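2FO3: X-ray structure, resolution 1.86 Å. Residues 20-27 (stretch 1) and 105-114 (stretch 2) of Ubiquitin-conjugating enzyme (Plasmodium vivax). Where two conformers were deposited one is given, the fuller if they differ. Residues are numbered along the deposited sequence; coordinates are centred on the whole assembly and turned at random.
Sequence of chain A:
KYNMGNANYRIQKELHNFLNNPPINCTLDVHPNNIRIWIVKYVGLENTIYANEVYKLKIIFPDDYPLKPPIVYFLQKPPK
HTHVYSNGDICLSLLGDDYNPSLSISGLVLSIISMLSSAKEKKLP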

# COMPACT_ATOMS: atom_id res chain seq x y z
N ASN A 20 -11.84 -8.98 -0.21
CA ASN A 20 -13.16 -8.84 -0.84
C ASN A 20 -13.22 -7.70 -1.87
O ASN A 20 -13.85 -7.82 -2.93
CB ASN A 20 -14.23 -8.69 0.23
CG ASN A 20 -15.39 -9.62 0.02
OD1 ASN A 20 -16.54 -9.25 0.25
ND2 ASN A 20 -15.09 -10.85 -0.44
N ASN A 21 -12.49 -6.62 -1.59
CA ASN A 21 -12.49 -5.46 -2.46
C ASN A 21 -11.05 -4.98 -2.70
O ASN A 21 -10.65 -3.91 -2.19
CB ASN A 21 -13.37 -4.34 -1.85
CG ASN A 21 -13.33 -3.01 -2.64
OD1 ASN A 21 -13.12 -2.99 -3.86
ND2 ASN A 21 -13.52 -1.90 -1.92
N PRO A 22 -10.26 -5.76 -3.48
CA PRO A 22 -8.86 -5.38 -3.67
C PRO A 22 -8.74 -4.18 -4.61
O PRO A 22 -9.55 -4.03 -5.52
CB PRO A 22 -8.25 -6.61 -4.35
CG PRO A 22 -9.42 -7.23 -5.09
CD PRO A 22 -10.61 -6.99 -4.24
N PRO A 23 -7.73 -3.32 -4.40
CA PRO A 23 -7.51 -2.23 -5.35
C PRO A 23 -7.27 -2.79 -6.74
O PRO A 23 -6.76 -3.92 -6.89
CB PRO A 23 -6.21 -1.58 -4.84
CG PRO A 23 -6.14 -1.91 -3.44
CD PRO A 23 -6.73 -3.30 -3.31
N ILE A 24 -7.61 -2.02 -7.76
CA ILE A 24 -7.39 -2.41 -9.16
C ILE A 24 -5.93 -2.87 -9.47
O ILE A 24 -4.93 -2.19 -9.12
CB ILE A 24 -7.86 -1.27 -10.16
CG1 ILE A 24 -7.77 -1.70 -11.63
CG2 ILE A 24 -7.09 0.04 -9.93
CD1 ILE A 24 -8.79 -2.78 -12.10
N ASN A 25 -5.81 -4.04 -10.12
CA ASN A 25 -4.52 -4.64 -10.50
C ASN A 25 -3.61 -5.02 -9.31
O ASN A 25 -2.39 -5.11 -9.48
CB ASN A 25 -3.75 -3.72 -11.47
CG ASN A 25 -4.19 -3.89 -12.93
OD1 ASN A 25 -5.35 -4.22 -13.21
ND2 ASN A 25 -3.26 -3.64 -13.87
N CYS A 26 -4.20 -5.20 -8.13
CA CYS A 26 -3.46 -5.57 -6.94
C CYS A 26 -3.88 -6.92 -6.40
O CYS A 26 -5.05 -7.29 -6.45
CB CYS A 26 -3.64 -4.51 -5.83
SG CYS A 26 -2.94 -2.93 -6.24
N THR A 27 -2.92 -7.63 -5.85
CA THR A 27 -3.18 -8.88 -5.17
C THR A 27 -2.38 -8.85 -3.87
O THR A 27 -1.33 -8.20 -3.77
CB THR A 27 -2.75 -10.09 -5.99
OG1 THR A 27 -1.40 -9.92 -6.40
CG2 THR A 27 -3.66 -10.28 -7.24
N ILE A 105 -7.00 -0.00 4.30
CA ILE A 105 -5.73 -0.27 3.61
C ILE A 105 -5.96 -0.35 2.08
O ILE A 105 -5.15 0.12 1.29
CB ILE A 105 -5.07 -1.56 4.14
CG1 ILE A 105 -4.88 -1.48 5.67
CG2 ILE A 105 -3.76 -1.89 3.35
CD1 ILE A 105 -4.02 -0.25 6.19
N SER A 106 -7.04 -1.00 1.68
CA SER A 106 -7.42 -1.00 0.27
C SER A 106 -7.44 0.44 -0.34
O SER A 106 -6.87 0.67 -1.41
CB SER A 106 -8.79 -1.68 0.09
OG SER A 106 -9.00 -1.88 -1.28
N GLY A 107 -8.09 1.39 0.34
CA GLY A 107 -8.17 2.79 -0.12
C GLY A 107 -6.80 3.48 -0.11
O GLY A 107 -6.52 4.31 -0.99
N LEU A 108 -5.97 3.15 0.87
CA LEU A 108 -4.62 3.69 0.92
C LEU A 108 -3.83 3.28 -0.32
O LEU A 108 -3.23 4.11 -0.98
CB LEU A 108 -3.92 3.23 2.21
CG LEU A 108 -2.45 3.56 2.34
CD1 LEU A 108 -2.29 5.08 2.41
CD2 LEU A 108 -1.89 2.87 3.57
N VAL A 109 -3.86 1.97 -0.64
CA VAL A 109 -3.20 1.44 -1.82
C VAL A 109 -3.80 2.04 -3.10
O VAL A 109 -3.08 2.42 -4.03
CB VAL A 109 -3.26 -0.14 -1.82
CG1 VAL A 109 -2.75 -0.69 -3.16
CG2 VAL A 109 -2.44 -0.70 -0.59
N LEU A 110 -5.13 2.17 -3.16
CA LEU A 110 -5.73 2.79 -4.35
C LEU A 110 -5.26 4.26 -4.53
O LEU A 110 -5.03 4.71 -5.66
CB LEU A 110 -7.26 2.67 -4.32
CG LEU A 110 -8.02 2.88 -5.61
CD1 LEU A 110 -7.66 1.84 -6.70
CD2 LEU A 110 -9.49 2.83 -5.28
N SER A 111 -5.14 5.00 -3.44
CA SER A 111 -4.61 6.38 -3.50
C SER A 111 -3.17 6.43 -4.01
O SER A 111 -2.79 7.38 -4.71
CB SER A 111 -4.72 7.07 -2.15
OG SER A 111 -6.08 7.21 -1.77
N ILE A 112 -2.38 5.42 -3.66
CA ILE A 112 -0.99 5.33 -4.14
C ILE A 112 -1.01 5.06 -5.62
O ILE A 112 -0.30 5.69 -6.38
CB ILE A 112 -0.17 4.23 -3.36
CG1 ILE A 112 0.05 4.66 -1.89
CG2 ILE A 112 1.17 3.87 -4.12
CD1 ILE A 112 0.40 3.50 -0.91
N ILE A 113 -1.89 4.16 -6.04
CA ILE A 113 -1.97 3.81 -7.45
C ILE A 113 -2.43 5.05 -8.21
O ILE A 113 -1.91 5.36 -9.27
CB ILE A 113 -2.94 2.61 -7.70
CG1 ILE A 113 -2.40 1.34 -7.04
CG2 ILE A 113 -3.15 2.36 -9.20
CD1 ILE A 113 -3.44 0.20 -7.01
N SER A 114 -3.40 5.77 -7.65
CA SER A 114 -3.82 7.04 -8.22
C SER A 114 -2.66 8.03 -8.40
O SER A 114 -2.47 8.61 -9.50
CB SER A 114 -4.92 7.67 -7.37
OG SER A 114 -5.37 8.86 -7.98

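Stretch 2 is a run of helix, 105-114, and the helix continues later in the chain. Its backbone is held by the usual i to i+4 hydrogen bonds, from V109 N to I105 O (3.0 Å) through S114 N to L110 O (2.8 Å). Stretch 1 lies against one side of this helix. It leaves a helix at N21, passes through two prolines and a type II turn, and enters a strand at C26. Together the two stretches bury 315 Å².

I105 opens the helical stretch but makes no contact here. Its side chain leads away from stretch 1.

S106 makes the one hydrogen bond of the contact. Its CA-to-CB bond points toward stretch 1, and with chi1 in t S106 OG lies 2.8 Å from N21 O. The hydroxyl is the donor and the carbonyl the acceptor. N21 is the first residue after a helix to leave helical phi/psi, so this bond fastens the chain just where that helix ends. S106 OG is also 3.4 Å from P23 CD, so the hydroxyl is also packed against the proline ring. S106 is buried, and its hydroxyl finds a polar partner in the backbone of stretch 1.

G107 and L108 take no part. G107 has no side chain, and L108 leads its side chain away.

V109 lies three residues, nearly one helical turn, beyond S106, and its CA-to-CB bond also points toward stretch 1. Its CG1 meets two residues. V109 CG1 lies 3.6 Å from P23 CG and 3.8 Å from C26 SG. One methyl group thus touches both ends of the turn that runs from P23 to C26.

L110 CA and P23 CA are the nearest pair of CA atoms across the stretches, at 5.4 Å. The CA-to-CB bond of L110 points sideways, but the end of the side chain comes nearer. L110 CD1 reaches I24 CG2 at 3.7 Å and, less closely, P23 CB at 4.2 Å. Both L110 and I24 are exposed residues, unlike the buried P23.

S111 and I112 are out of reach of stretch 1.

I113 closes the set of contacts. It follows V109 by four residues, about one helical turn, and its CA-to-CB bond likewise points toward stretch 1. Its chi angles are m and t, and its CD1 sits against the turn. I113 CD1 is 3.3 Å from C26 SG, a tight approach, 3.5 Å from I24 O, and 3.9 Å from P23 CB. The turn itself is closed by the hydrogen bond from C26 N to P23 O, at 3.1 Å. The bond spans P23 and C26, and the I113 CD1 methyl packs against both. N25, with phi/psi of 63/22, makes no contact with the helix.

S114 is out of reach. P23 is the hub on the other side: it is buried, has 71 Å² covered by the helix, and touches S106, V109, L110 and I113.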